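Local coordinates for protein virulence factor (Pectobacterium carotovorum, PDB 2W3Y) that acts as a virulence factor of a Drosophila pathogen, an S-palmitoylated protein with a new fold that binds to lipid vesicles, at residues Leu12-Ile17 with Asn99-Ala104; Tyr47-Ala52 with Gly134-Gly139; Gln57-Ala62 with Val185-Arg190; Leu66-Val71 with Lys253-Ala258. One frame throughout, in Å; residues are numbered along the deposited sequence.

Interaction 1 (Leu12-Ile17 with Asn99-Ala104)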
loop_
_atom_site.group_PDB
_atom_site.type_symbol
_atom_site.label_atom_id
_atom_site.label_comp_id
_atom_site.label_asym_id
_atom_site.label_seq_id
_atom_site.Cartn_x
_atom_site.Cartn_y
_atom_site.Cartn_z
ATOM N N LEU A 12 15.728 -0.673 17.754
ATOM C CA LEU A 12 16.983 -1.419 17.620
ATOM C C LEU A 12 17.085 -2.165 16.284
ATOM O O LEU A 12 18.157 -2.224 15.680
ATOM C CB LEU A 12 17.152 -2.408 18.782
ATOM C CG LEU A 12 17.128 -1.867 20.218
ATOM C CD1 LEU A 12 17.175 -3.005 21.239
ATOM C CD2 LEU A 12 18.254 -0.861 20.456
ATOM N N TYR A 13 15.962 -2.733 15.840
ATOM C CA TYR A 13 15.883 -3.445 14.562
ATOM C C TYR A 13 16.258 -2.516 13.404
ATOM O O TYR A 13 17.078 -2.858 12.538
ATOM C CB TYR A 13 14.473 -4.042 14.360
ATOM C CG TYR A 13 14.340 -4.787 13.050
ATOM C CD1 TYR A 13 14.803 -6.102 12.924
ATOM C CD2 TYR A 13 13.771 -4.168 11.925
ATOM C CE1 TYR A 13 14.709 -6.789 11.715
ATOM C CE2 TYR A 13 13.663 -4.846 10.718
ATOM C CZ TYR A 13 14.132 -6.154 10.623
ATOM O OH TYR A 13 14.028 -6.826 9.428
ATOM N N PHE A 14 15.663 -1.329 13.420
ATOM C CA PHE A 14 15.903 -0.317 12.399
ATOM C C PHE A 14 17.278 0.341 12.524
ATOM O O PHE A 14 17.916 0.625 11.505
ATOM C CB PHE A 14 14.765 0.710 12.404
ATOM C CG PHE A 14 13.556 0.261 11.621
ATOM C CD1 PHE A 14 12.697 -0.720 12.125
ATOM C CD2 PHE A 14 13.290 0.803 10.360
ATOM C CE1 PHE A 14 11.589 -1.169 11.381
ATOM C CE2 PHE A 14 12.184 0.380 9.621
ATOM C CZ PHE A 14 11.328 -0.606 10.128
ATOM N N GLN A 15 17.748 0.546 13.762
ATOM C CA GLN A 15 19.104 1.071 14.000
ATOM C C GLN A 15 20.143 0.167 13.340
ATOM O O GLN A 15 21.092 0.646 12.721
ATOM C CB GLN A 15 19.396 1.258 15.513
ATOM C CG GLN A 15 20.731 1.968 15.841
ATOM C CD GLN A 15 20.642 3.514 15.874
ATOM O OE1 GLN A 15 20.024 4.090 16.759
ATOM N NE2 GLN A 15 21.286 4.167 14.925
ATOM N N ASN A 16 19.937 -1.142 13.447
ATOM C CA ASN A 16 20.862 -2.111 12.877
ATOM C C ASN A 16 20.851 -2.121 11.349
ATOM O O ASN A 16 21.910 -2.219 10.718
ATOM C CB ASN A 16 20.574 -3.511 13.422
ATOM C CG ASN A 16 21.496 -4.555 12.841
ATOM O OD1 ASN A 16 21.049 -5.473 12.149
ATOM N ND2 ASN A 16 22.800 -4.406 13.089
ATOM N N ILE A 17 19.659 -2.016 10.757
ATOM C CA ILE A 17 19.537 -1.965 9.301
ATOM C C ILE A 17 20.348 -0.805 8.723
ATOM O O ILE A 17 21.118 -0.989 7.776
ATOM C CB ILE A 17 18.047 -1.926 8.851
ATOM C CG1 ILE A 17 17.417 -3.314 9.019
ATOM C CG2 ILE A 17 17.905 -1.458 7.390
ATOM C CD1 ILE A 17 15.902 -3.332 8.881
ATOM N N ASN A 99 6.679 -7.154 9.911
ATOM C CA ASN A 99 6.510 -7.937 11.149
ATOM C C ASN A 99 7.213 -7.305 12.364
ATOM O O ASN A 99 7.008 -7.726 13.494
ATOM C CB ASN A 99 7.011 -9.375 10.959
ATOM C CG ASN A 99 6.039 -10.245 10.159
ATOM O OD1 ASN A 99 4.832 -9.979 10.094
ATOM N ND2 ASN A 99 6.567 -11.308 9.566
ATOM N N GLN A 100 8.037 -6.294 12.115
ATOM C CA GLN A 100 8.673 -5.524 13.174
ATOM C C GLN A 100 7.847 -4.290 13.533
ATOM O O GLN A 100 7.691 -3.974 14.722
ATOM C CB GLN A 100 10.101 -5.146 12.785
ATOM C CG GLN A 100 11.036 -6.334 12.632
ATOM C CD GLN A 100 11.161 -7.168 13.905
ATOM O OE1 GLN A 100 10.867 -8.363 13.902
ATOM N NE2 GLN A 100 11.600 -6.540 14.995
ATOM N N LEU A 101 7.280 -3.631 12.513
ATOM C CA LEU A 101 6.425 -2.445 12.689
ATOM C C LEU A 101 5.071 -2.734 13.343
ATOM O O LEU A 101 4.611 -1.968 14.197
ATOM C CB LEU A 101 6.178 -1.733 11.326
ATOM C CG LEU A 101 7.380 -1.078 10.640
ATOM C CD1 LEU A 101 7.056 -0.598 9.216
ATOM C CD2 LEU A 101 7.993 0.056 11.478
ATOM N N ILE A 102 4.432 -3.825 12.919
ATOM C CA ILE A 102 3.037 -4.146 13.279
ATOM C C ILE A 102 2.774 -4.328 14.798
ATOM O O ILE A 102 1.884 -3.685 15.338
ATOM C CB ILE A 102 2.465 -5.344 12.409
ATOM C CG1 ILE A 102 2.463 -5.007 10.899
ATOM C CG2 ILE A 102 1.066 -5.809 12.882
ATOM C CD1 ILE A 102 1.765 -3.730 10.510
ATOM N N PRO A 103 3.550 -5.192 15.485
ATOM C CA PRO A 103 3.377 -5.356 16.943
ATOM C C PRO A 103 3.597 -4.052 17.715
ATOM O O PRO A 103 2.935 -3.804 18.735
ATOM C CB PRO A 103 4.465 -6.365 17.308
ATOM C CG PRO A 103 4.764 -7.084 16.056
ATOM C CD PRO A 103 4.613 -6.075 14.969
ATOM N N ALA A 104 4.487 -3.210 17.190
ATOM C CA ALA A 104 4.886 -1.961 17.830
ATOM C C ALA A 104 3.826 -0.860 17.800
ATOM O O ALA A 104 3.596 -0.196 18.814
ATOM C CB ALA A 104 6.185 -1.460 17.210
#
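Y13 and F14 of helix 9-18 meet Q100 and L101 of helix 91-105 in a helix-helix packing contact that runs roughly antiparallel. The two short axes approach to 11.2 Å at a signed crossing angle of -153°, and the closest CA atoms, those of Y13 and Q100, are 7.6 Å apart, so side chains alone bridge the gap. Helix 91-105 is kinked here: N of Q100 and N of P103 lack a bond to the preceding turn, and P103, as a proline, has no N-H to give. The Y13 side chain leaves its helix with CG anti to the backbone N, which sends the ring out toward the other helix; one face receives Q100. Q100 crosses that face at about a right angle; its chain bends at the CB-CG bond, and the amide beyond the bend lies over the CG/CD1 side of the ring, its plane 34° from that of the ring. F14 goes deeper. Its CZ meets CD2 of L101 at 3.7 Å, the leucine branch coming obliquely to the ring, while CB of Q100 sits farther off at the ring's edge. F14 and L101 are buried under helices 57-81 and 237-250, where F246 packs edge-to-face on F14 and also touches L101. Nearer the surface, CG of Q100 makes a CH-pi contact, 3.4 Å from the centroid of the Y13 ring and 6° off its normal.

Interaction 2 (Tyr47-Ala52 with Gly134-Gly139)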
loop_
_atom_site.group_PDB
_atom_site.type_symbol
_atom_site.label_atom_id
_atom_site.label_comp_id
_atom_site.label_asym_id
_atom_site.label_seq_id
_atom_site.Cartn_x
_atom_site.Cartn_y
_atom_site.Cartn_z
ATOM N N TYR A 47 -5.359 5.195 -0.314
ATOM C CA TYR A 47 -6.773 5.166 -0.657
ATOM C C TYR A 47 -7.600 5.643 0.514
ATOM O O TYR A 47 -7.516 5.096 1.614
ATOM C CB TYR A 47 -7.240 3.766 -1.041
ATOM C CG TYR A 47 -6.490 3.142 -2.198
ATOM C CD1 TYR A 47 -6.089 3.910 -3.298
ATOM C CD2 TYR A 47 -6.191 1.775 -2.199
ATOM C CE1 TYR A 47 -5.385 3.341 -4.367
ATOM C CE2 TYR A 47 -5.498 1.192 -3.276
ATOM C CZ TYR A 47 -5.107 1.984 -4.355
ATOM O OH TYR A 47 -4.429 1.431 -5.426
ATOM N N GLN A 48 -8.409 6.655 0.272
ATOM C CA GLN A 48 -9.411 7.037 1.255
ATOM C C GLN A 48 -10.788 6.689 0.733
ATOM O O GLN A 48 -11.145 7.074 -0.378
ATOM C CB GLN A 48 -9.313 8.520 1.604
ATOM C CG GLN A 48 -10.322 8.902 2.686
ATOM C CD GLN A 48 -10.262 10.365 3.073
ATOM O OE1 GLN A 48 -9.208 11.003 2.995
ATOM N NE2 GLN A 48 -11.404 10.906 3.494
ATOM N N PHE A 49 -11.555 5.957 1.532
ATOM C CA PHE A 49 -12.889 5.545 1.135
ATOM C C PHE A 49 -13.925 6.417 1.818
ATOM O O PHE A 49 -14.153 6.283 3.016
ATOM C CB PHE A 49 -13.129 4.053 1.431
ATOM C CG PHE A 49 -12.150 3.149 0.752
ATOM C CD1 PHE A 49 -12.040 3.136 -0.644
ATOM C CD2 PHE A 49 -11.305 2.333 1.507
ATOM C CE1 PHE A 49 -11.113 2.291 -1.289
ATOM C CE2 PHE A 49 -10.382 1.495 0.879
ATOM C CZ PHE A 49 -10.284 1.474 -0.513
ATOM N N ASN A 50 -14.507 7.323 1.029
ATOM C CA ASN A 50 -15.511 8.312 1.464
ATOM C C ASN A 50 -14.917 9.504 2.196
ATOM O O ASN A 50 -13.963 9.365 2.942
ATOM C CB ASN A 50 -16.618 7.664 2.312
ATOM C CG ASN A 50 -17.364 6.578 1.568
ATOM O OD1 ASN A 50 -17.717 6.745 0.404
ATOM N ND2 ASN A 50 -17.618 5.458 2.246
ATOM N N GLU A 51 -15.499 10.679 1.960
ATOM C CA GLU A 51 -15.158 11.876 2.718
ATOM C C GLU A 51 -15.548 11.662 4.172
ATOM O O GLU A 51 -16.559 11.016 4.463
ATOM C CB GLU A 51 -15.873 13.109 2.149
ATOM C CG GLU A 51 -15.316 13.618 0.803
ATOM C CD GLU A 51 -14.132 14.575 0.961
ATOM O OE1 GLU A 51 -13.713 14.852 2.116
ATOM O OE2 GLU A 51 -13.604 15.051 -0.075
ATOM N N ALA A 52 -14.715 12.174 5.066
ATOM C CA ALA A 52 -14.943 12.112 6.501
ATOM C C ALA A 52 -16.011 13.128 6.925
ATOM O O ALA A 52 -16.104 14.195 6.327
ATOM C CB ALA A 52 -13.642 12.387 7.236
ATOM N N GLY A 134 -9.075 -3.064 -0.862
ATOM C CA GLY A 134 -9.765 -2.537 0.306
ATOM C C GLY A 134 -10.829 -3.385 0.986
ATOM O O GLY A 134 -11.284 -3.018 2.077
ATOM N N ASN A 135 -11.224 -4.507 0.367
ATOM C CA ASN A 135 -12.457 -5.249 0.740
ATOM C C ASN A 135 -13.717 -4.366 0.699
ATOM O O ASN A 135 -14.459 -4.271 1.687
ATOM C CB ASN A 135 -12.336 -5.918 2.110
ATOM C CG ASN A 135 -11.309 -7.013 2.132
ATOM O OD1 ASN A 135 -11.088 -7.697 1.133
ATOM N ND2 ASN A 135 -10.693 -7.208 3.284
ATOM N N VAL A 136 -13.947 -3.760 -0.467
ATOM C CA VAL A 136 -14.978 -2.747 -0.635
ATOM C C VAL A 136 -15.805 -2.980 -1.892
ATOM O O VAL A 136 -15.369 -3.657 -2.836
ATOM C CB VAL A 136 -14.407 -1.266 -0.646
ATOM C CG1 VAL A 136 -13.694 -0.921 0.664
ATOM C CG2 VAL A 136 -13.491 -0.996 -1.844
ATOM N N ILE A 137 -17.020 -2.434 -1.870
ATOM C CA ILE A 137 -17.808 -2.224 -3.084
ATOM C C ILE A 137 -17.622 -0.748 -3.462
ATOM O O ILE A 137 -18.067 0.151 -2.743
ATOM C CB ILE A 137 -19.290 -2.579 -2.868
ATOM C CG1 ILE A 137 -19.406 -4.049 -2.427
ATOM C CG2 ILE A 137 -20.117 -2.328 -4.147
ATOM C CD1 ILE A 137 -20.675 -4.397 -1.728
ATOM N N ALA A 138 -16.920 -0.519 -4.569
ATOM C CA ALA A 138 -16.590 0.823 -5.028
ATOM C C ALA A 138 -17.687 1.366 -5.927
ATOM O O ALA A 138 -18.510 0.614 -6.426
ATOM C CB ALA A 138 -15.257 0.813 -5.778
ATOM N N GLY A 139 -17.686 2.682 -6.114
ATOM C CA GLY A 139 -18.534 3.322 -7.110
ATOM C C GLY A 139 -17.651 3.819 -8.243
ATOM O O GLY A 139 -17.021 3.028 -8.945
#
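The apolar contact is made by F49, the last residue of strand 40-49, whose ring meets V136 and G134. The backbones stay well apart, the nearest CA atoms, those of F49 and A138, being 8.6 Å from each other. Both methyls of V136 reach the ring: CG2 touches CE1 of F49 at 4.1 Å, and CG1 stands over the ring centre in a CH-pi contact, 4.1 Å from the centroid and 11° off the normal. With V136 CG1 anti to the carbonyl carbon (chi1 -61°) and CG2 between that carbon and the backbone N, both methyls come over the same face. Beside V136, CA of G134, with no side chain, brings the backbone at the helix end obliquely up to CE2 of F49 at 4.1 Å.

The contact joins an inner strand of the large mixed sheet, paired with strands 166-179 and 262-266, to the point where helix 125-134 ends and the chain turns through N135, with positive phi, into the short strand 136-137. V269 touches both F49 and V136.

Polar bonding stays within segment 47-52 or goes elsewhere. NE2 of Q48 donates to O of N50 at 3.0 Å with an N-H...O angle of 160°. OE1 of Q48 takes a bond from R64, and ND2 of N50 gives to the backbone oxygens of V269 and L177.

Interaction 3 (Gln57-Ala62 with Val185-Arg190)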
loop_
_atom_site.group_PDB
_atom_site.type_symbol
_atom_site.label_atom_id
_atom_site.label_comp_id
_atom_site.label_asym_id
_atom_site.label_seq_id
_atom_site.Cartn_x
_atom_site.Cartn_y
_atom_site.Cartn_z
ATOM N N GLN A 57 -12.437 14.760 10.049
ATOM C CA GLN A 57 -11.556 15.288 8.987
ATOM C C GLN A 57 -10.115 15.599 9.414
ATOM O O GLN A 57 -9.165 15.268 8.693
ATOM C CB GLN A 57 -12.206 16.488 8.282
ATOM C CG GLN A 57 -13.506 16.110 7.581
ATOM C CD GLN A 57 -14.041 17.180 6.655
ATOM O OE1 GLN A 57 -13.292 17.797 5.890
ATOM N NE2 GLN A 57 -15.349 17.395 6.705
ATOM N N LYS A 58 -9.957 16.211 10.590
ATOM C CA LYS A 58 -8.630 16.481 11.152
ATOM C C LYS A 58 -7.836 15.195 11.409
ATOM O O LYS A 58 -6.669 15.104 11.034
ATOM C CB LYS A 58 -8.761 17.293 12.455
ATOM C CG LYS A 58 -7.470 17.519 13.239
ATOM C CD LYS A 58 -7.782 18.165 14.600
ATOM C CE LYS A 58 -6.521 18.599 15.323
ATOM N NZ LYS A 58 -6.835 19.300 16.606
ATOM N N GLN A 59 -8.480 14.229 12.068
ATOM C CA GLN A 59 -7.911 12.905 12.354
ATOM C C GLN A 59 -7.506 12.157 11.066
ATOM O O GLN A 59 -6.456 11.532 11.006
ATOM C CB GLN A 59 -8.929 12.102 13.175
ATOM C CG GLN A 59 -8.512 10.692 13.588
ATOM C CD GLN A 59 -9.456 10.097 14.630
ATOM O OE1 GLN A 59 -9.965 10.807 15.511
ATOM N NE2 GLN A 59 -9.686 8.799 14.544
ATOM N N VAL A 60 -8.337 12.257 10.036
ATOM C CA VAL A 60 -8.083 11.594 8.761
ATOM C C VAL A 60 -6.877 12.203 8.030
ATOM O O VAL A 60 -6.016 11.474 7.516
ATOM C CB VAL A 60 -9.355 11.574 7.873
ATOM C CG1 VAL A 60 -9.032 11.110 6.458
ATOM C CG2 VAL A 60 -10.418 10.680 8.500
ATOM N N LYS A 61 -6.806 13.536 8.002
ATOM C CA LYS A 61 -5.671 14.237 7.387
ATOM C C LYS A 61 -4.349 13.909 8.078
ATOM O O LYS A 61 -3.343 13.697 7.410
ATOM C CB LYS A 61 -5.927 15.759 7.291
ATOM C CG LYS A 61 -6.910 16.151 6.157
ATOM C CD LYS A 61 -7.417 17.600 6.311
ATOM C CE LYS A 61 -8.608 17.884 5.381
ATOM N NZ LYS A 61 -8.131 18.193 3.993
ATOM N N ALA A 62 -4.363 13.835 9.410
ATOM C CA ALA A 62 -3.187 13.411 10.177
ATOM C C ALA A 62 -2.840 11.921 9.933
ATOM O O ALA A 62 -1.665 11.567 9.753
ATOM C CB ALA A 62 -3.406 13.673 11.670
ATOM N N VAL A 185 -20.394 6.697 11.831
ATOM C CA VAL A 185 -19.161 6.612 11.036
ATOM C C VAL A 185 -17.935 6.436 11.919
ATOM O O VAL A 185 -17.758 7.152 12.916
ATOM C CB VAL A 185 -18.978 7.847 10.123
ATOM C CG1 VAL A 185 -17.649 7.771 9.347
ATOM C CG2 VAL A 185 -20.133 7.959 9.145
ATOM N N PHE A 186 -17.084 5.480 11.547
ATOM C CA PHE A 186 -15.793 5.317 12.179
ATOM C C PHE A 186 -14.658 5.555 11.173
ATOM O O PHE A 186 -14.848 5.447 9.943
ATOM C CB PHE A 186 -15.666 3.928 12.833
ATOM C CG PHE A 186 -15.784 2.786 11.857
ATOM C CD1 PHE A 186 -14.681 2.371 11.110
ATOM C CD2 PHE A 186 -17.003 2.138 11.668
ATOM C CE1 PHE A 186 -14.787 1.326 10.210
ATOM C CE2 PHE A 186 -17.122 1.082 10.759
ATOM C CZ PHE A 186 -16.002 0.685 10.026
ATOM N N TYR A 187 -13.489 5.890 11.706
ATOM C CA TYR A 187 -12.268 5.959 10.916
ATOM C C TYR A 187 -11.332 4.789 11.264
ATOM O O TYR A 187 -10.906 4.638 12.419
ATOM C CB TYR A 187 -11.604 7.342 11.065
ATOM C CG TYR A 187 -10.224 7.467 10.464
ATOM C CD1 TYR A 187 -9.959 7.066 9.144
ATOM C CD2 TYR A 187 -9.174 7.995 11.220
ATOM C CE1 TYR A 187 -8.678 7.189 8.605
ATOM C CE2 TYR A 187 -7.905 8.124 10.693
ATOM C CZ TYR A 187 -7.657 7.721 9.388
ATOM O OH TYR A 187 -6.387 7.854 8.866
ATOM N N LYS A 188 -11.053 3.939 10.264
ATOM C CA LYS A 188 -10.066 2.869 10.408
ATOM C C LYS A 188 -8.896 3.079 9.439
ATOM O O LYS A 188 -9.070 2.945 8.226
ATOM C CB LYS A 188 -10.714 1.489 10.184
ATOM C CG LYS A 188 -9.796 0.291 10.484
ATOM C CD LYS A 188 -10.368 -1.041 9.956
ATOM C CE LYS A 188 -11.644 -1.464 10.688
ATOM N NZ LYS A 188 -11.457 -1.610 12.171
ATOM N N PRO A 189 -7.713 3.471 9.961
ATOM C CA PRO A 189 -6.539 3.508 9.095
ATOM C C PRO A 189 -5.761 2.185 9.075
ATOM O O PRO A 189 -5.382 1.676 10.138
ATOM C CB PRO A 189 -5.691 4.624 9.700
ATOM C CG PRO A 189 -6.054 4.639 11.172
ATOM C CD PRO A 189 -7.416 3.975 11.322
ATOM N N ARG A 190 -5.521 1.646 7.878
ATOM C CA ARG A 190 -4.756 0.375 7.726
ATOM C C ARG A 190 -3.466 0.540 6.906
ATOM O O ARG A 190 -3.458 1.269 5.897
ATOM C CB ARG A 190 -5.622 -0.697 7.054
ATOM C CG ARG A 190 -6.834 -1.169 7.839
ATOM C CD ARG A 190 -7.685 -2.161 7.001
ATOM N NE ARG A 190 -8.611 -1.496 6.060
ATOM C CZ ARG A 190 -9.093 -2.047 4.937
ATOM N NH1 ARG A 190 -8.743 -3.287 4.597
ATOM N NH2 ARG A 190 -9.926 -1.363 4.143
#
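Y187 packs against V60 and Q59 in a helix-on-sheet contact, helix 57-81 lying against strand 185-198 of the large mixed sheet. The nearest CA atoms, those of V60 and Y187, are 7.3 Å apart, and Y187 has the most surface buried in the contact. Its CG is anti to the backbone N (chi1 171°), which carries the ring from the strand toward the helix.

The tightly enclosed part is the buried side. CG2 of V60 lies over the ring centre, 3.7 Å from the centroid and 12° off the normal, in a CH-pi contact; on the opposite face the ring of P189, two residues on, places CD over the centre, so the tyrosine is sandwiched between two aliphatic groups. The phenol oxygen is held outside the two segments by a hydrogen bond with ND1 of H175, on the adjacent strand 166-179. I230 of helix 230-235 touches Y187, P189 and Q59.

The more open side is at Q59, which is partly exposed yet still close. Its extended chain passes the CD2 edge of the ring at a slant, CG coming within 3.6 Å of Y187 CD2, and its amide plane is 57° from the ring plane. No hydrogen bond crosses between the segments, and the Q59 amide meets the ring only at its edge, NE2 lying near the ring plane 3.5 Å from CD2 of Y187.

Interaction 4 (Leu66-Val71 with Lys253-Ala258)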
loop_
_atom_site.group_PDB
_atom_site.type_symbol
_atom_site.label_atom_id
_atom_site.label_comp_id
_atom_site.label_asym_id
_atom_site.label_seq_id
_atom_site.Cartn_x
_atom_site.Cartn_y
_atom_site.Cartn_z
ATOM N N LEU A 66 0.621 10.206 8.546
ATOM C CA LEU A 66 1.285 9.150 9.320
ATOM C C LEU A 66 1.524 7.858 8.523
ATOM O O LEU A 66 2.621 7.287 8.559
ATOM C CB LEU A 66 0.480 8.832 10.577
ATOM C CG LEU A 66 0.495 9.873 11.703
ATOM C CD1 LEU A 66 -0.542 9.495 12.781
ATOM C CD2 LEU A 66 1.899 10.028 12.312
ATOM N N MET A 67 0.497 7.403 7.810
ATOM C CA MET A 67 0.604 6.142 7.075
ATOM C C MET A 67 1.595 6.233 5.902
ATOM O O MET A 67 2.366 5.289 5.677
ATOM C CB MET A 67 -0.778 5.649 6.623
ATOM C CG MET A 67 -1.671 5.074 7.741
ATOM S SD MET A 67 -1.013 3.694 8.735
ATOM C CE MET A 67 -0.135 4.484 10.069
ATOM N N GLU A 68 1.593 7.363 5.173
ATOM C CA GLU A 68 2.571 7.572 4.080
ATOM C C GLU A 68 4.018 7.556 4.619
ATOM O O GLU A 68 4.945 7.058 3.961
ATOM C CB GLU A 68 2.291 8.852 3.283
ATOM C CG GLU A 68 0.945 8.832 2.524
ATOM C CD GLU A 68 0.842 9.831 1.360
ATOM O OE1 GLU A 68 1.793 10.613 1.092
ATOM O OE2 GLU A 68 -0.214 9.815 0.676
ATOM N N ARG A 69 4.193 8.085 5.826
ATOM C CA ARG A 69 5.493 8.080 6.487
ATOM C C ARG A 69 5.925 6.671 6.900
ATOM O O ARG A 69 7.096 6.316 6.733
ATOM C CB ARG A 69 5.488 9.017 7.697
ATOM C CG ARG A 69 5.416 10.502 7.302
ATOM C CD ARG A 69 5.409 11.395 8.535
ATOM N NE ARG A 69 6.776 11.580 9.024
ATOM C CZ ARG A 69 7.118 12.196 10.154
ATOM N NH1 ARG A 69 6.190 12.706 10.961
ATOM N NH2 ARG A 69 8.404 12.301 10.475
ATOM N N PHE A 70 4.983 5.888 7.430
ATOM C CA PHE A 70 5.214 4.470 7.755
ATOM C C PHE A 70 5.557 3.640 6.507
ATOM O O PHE A 70 6.476 2.809 6.535
ATOM C CB PHE A 70 4.015 3.870 8.497
ATOM C CG PHE A 70 4.094 3.991 10.014
ATOM C CD1 PHE A 70 5.083 3.318 10.734
ATOM C CD2 PHE A 70 3.158 4.763 10.712
ATOM C CE1 PHE A 70 5.149 3.418 12.128
ATOM C CE2 PHE A 70 3.207 4.882 12.105
ATOM C CZ PHE A 70 4.201 4.215 12.819
ATOM N N VAL A 71 4.837 3.885 5.411
ATOM C CA VAL A 71 5.135 3.214 4.135
ATOM C C VAL A 71 6.556 3.525 3.648
ATOM O O VAL A 71 7.294 2.594 3.272
ATOM C CB VAL A 71 4.029 3.506 3.022
ATOM C CG1 VAL A 71 4.462 2.959 1.642
ATOM C CG2 VAL A 71 2.687 2.907 3.439
ATOM N N LYS A 253 12.462 9.029 1.953
ATOM C CA LYS A 253 12.000 9.986 0.945
ATOM C C LYS A 253 10.491 9.856 0.741
ATOM O O LYS A 253 9.942 8.767 0.857
ATOM C CB LYS A 253 12.715 9.723 -0.384
ATOM C CG LYS A 253 13.857 10.680 -0.699
ATOM C CD LYS A 253 15.113 10.339 0.038
ATOM C CE LYS A 253 16.251 11.225 -0.459
ATOM N NZ LYS A 253 17.353 11.321 0.526
ATOM N N ALA A 254 9.827 10.967 0.442
ATOM C CA ALA A 254 8.375 10.977 0.245
ATOM C C ALA A 254 7.908 10.014 -0.861
ATOM O O ALA A 254 8.367 10.095 -2.007
ATOM C CB ALA A 254 7.880 12.407 -0.031
ATOM N N ILE A 255 6.987 9.118 -0.516
ATOM C CA ILE A 255 6.365 8.244 -1.526
ATOM C C ILE A 255 5.532 9.021 -2.545
ATOM O O ILE A 255 5.359 8.562 -3.677
ATOM C CB ILE A 255 5.568 7.037 -0.933
ATOM C CG1 ILE A 255 4.310 7.494 -0.167
ATOM C CG2 ILE A 255 6.490 6.142 -0.081
ATOM C CD1 ILE A 255 3.342 6.373 0.197
ATOM N N ASP A 256 5.048 10.206 -2.170
ATOM C CA ASP A 256 4.313 11.049 -3.139
ATOM C C ASP A 256 5.173 11.643 -4.273
ATOM O O ASP A 256 4.632 12.189 -5.248
ATOM C CB ASP A 256 3.409 12.093 -2.444
ATOM C CG ASP A 256 4.185 13.244 -1.788
ATOM O OD1 ASP A 256 5.411 13.341 -1.963
ATOM O OD2 ASP A 256 3.534 14.067 -1.091
ATOM N N ASP A 257 6.499 11.524 -4.155
ATOM C CA ASP A 257 7.417 11.830 -5.259
ATOM C C ASP A 257 7.707 10.645 -6.214
ATOM O O ASP A 257 8.335 10.843 -7.261
ATOM C CB ASP A 257 8.757 12.403 -4.764
ATOM C CG ASP A 257 8.614 13.754 -4.076
ATOM O OD1 ASP A 257 7.738 14.565 -4.475
ATOM O OD2 ASP A 257 9.397 14.010 -3.131
ATOM N N ALA A 258 7.262 9.432 -5.870
ATOM C CA ALA A 258 7.496 8.269 -6.747
ATOM C C ALA A 258 6.640 8.288 -8.030
ATOM O O ALA A 258 5.500 8.751 -8.032
ATOM C CB ALA A 258 7.278 6.957 -5.972
HETATM O O HOH W 1 6.161 9.263 2.404
HETATM O O HOH W 2 4.681 11.036 0.896
HETATM O O HOH W 3 1.189 13.300 0.014
#
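I255, E68 and V71 carry most of this contact between helix 57-81 and the short 3-10 turn 255-257. I255 has the most surface buried: its CG1 stands between the backbone N and the carbonyl carbon (chi1 67°), and the chain beyond it extends, sending CD1 to the helix. There CD1 meets CG1 of V71 at 3.9 Å, the two side chains crossing at about a right angle, and rests against the CB and CG methylenes of E68.

E68 is apolar at its base and polar at its end. Three waters bridge it to the turn, one through its backbone O and two through OE1. The first donates to the backbone O of E68 and accepts from N of I255, both at 3.0 Å. A second donates to OE1 of E68 and accepts from N of D256. The third donates both ways, to OE1 of E68 and, at 2.7 Å, to OD2 of D256. E68 OE1 and D256 OD2 lie 4.4 Å apart, the two carboxylate planes nearly perpendicular, and the shared water probably eases the repulsion between them. The other oxygen of E68, OE2, is hydrogen-bonded to T46 OG1 and Y261 OH, so both oxygens are engaged.

The turn belongs to the connection from helix 237-250 to strand 262-266, and Y44 of strand 40-49 touches both V71 and I255, while L247 of helix 237-250 covers the neighbouring L66, R69 and F70.

How the interactions relate
Interactions 3 and 4 use neighbouring parts of helix 57-81, the first against the sheet and the second against a loop, and their centres lie about 17 Å apart. Interactions 2 and 3 touch: G134 O probably bonds R190 NH2, and A52 packs on V60; both contacts reach the same mixed sheet. Interaction 1 is far from interaction 2 (centres about 30 Å apart, on opposite sides of the chain's centre) but close to interaction 4, with nearest atoms about 4 Å apart. Interactions 2 and 3 are buried and rely on an aromatic ring faced by a valine methyl; interactions 1 and 4 are partly buried, the former pairing rings with aliphatic carbon between helices, the latter combining aliphatic packing with bridging waters.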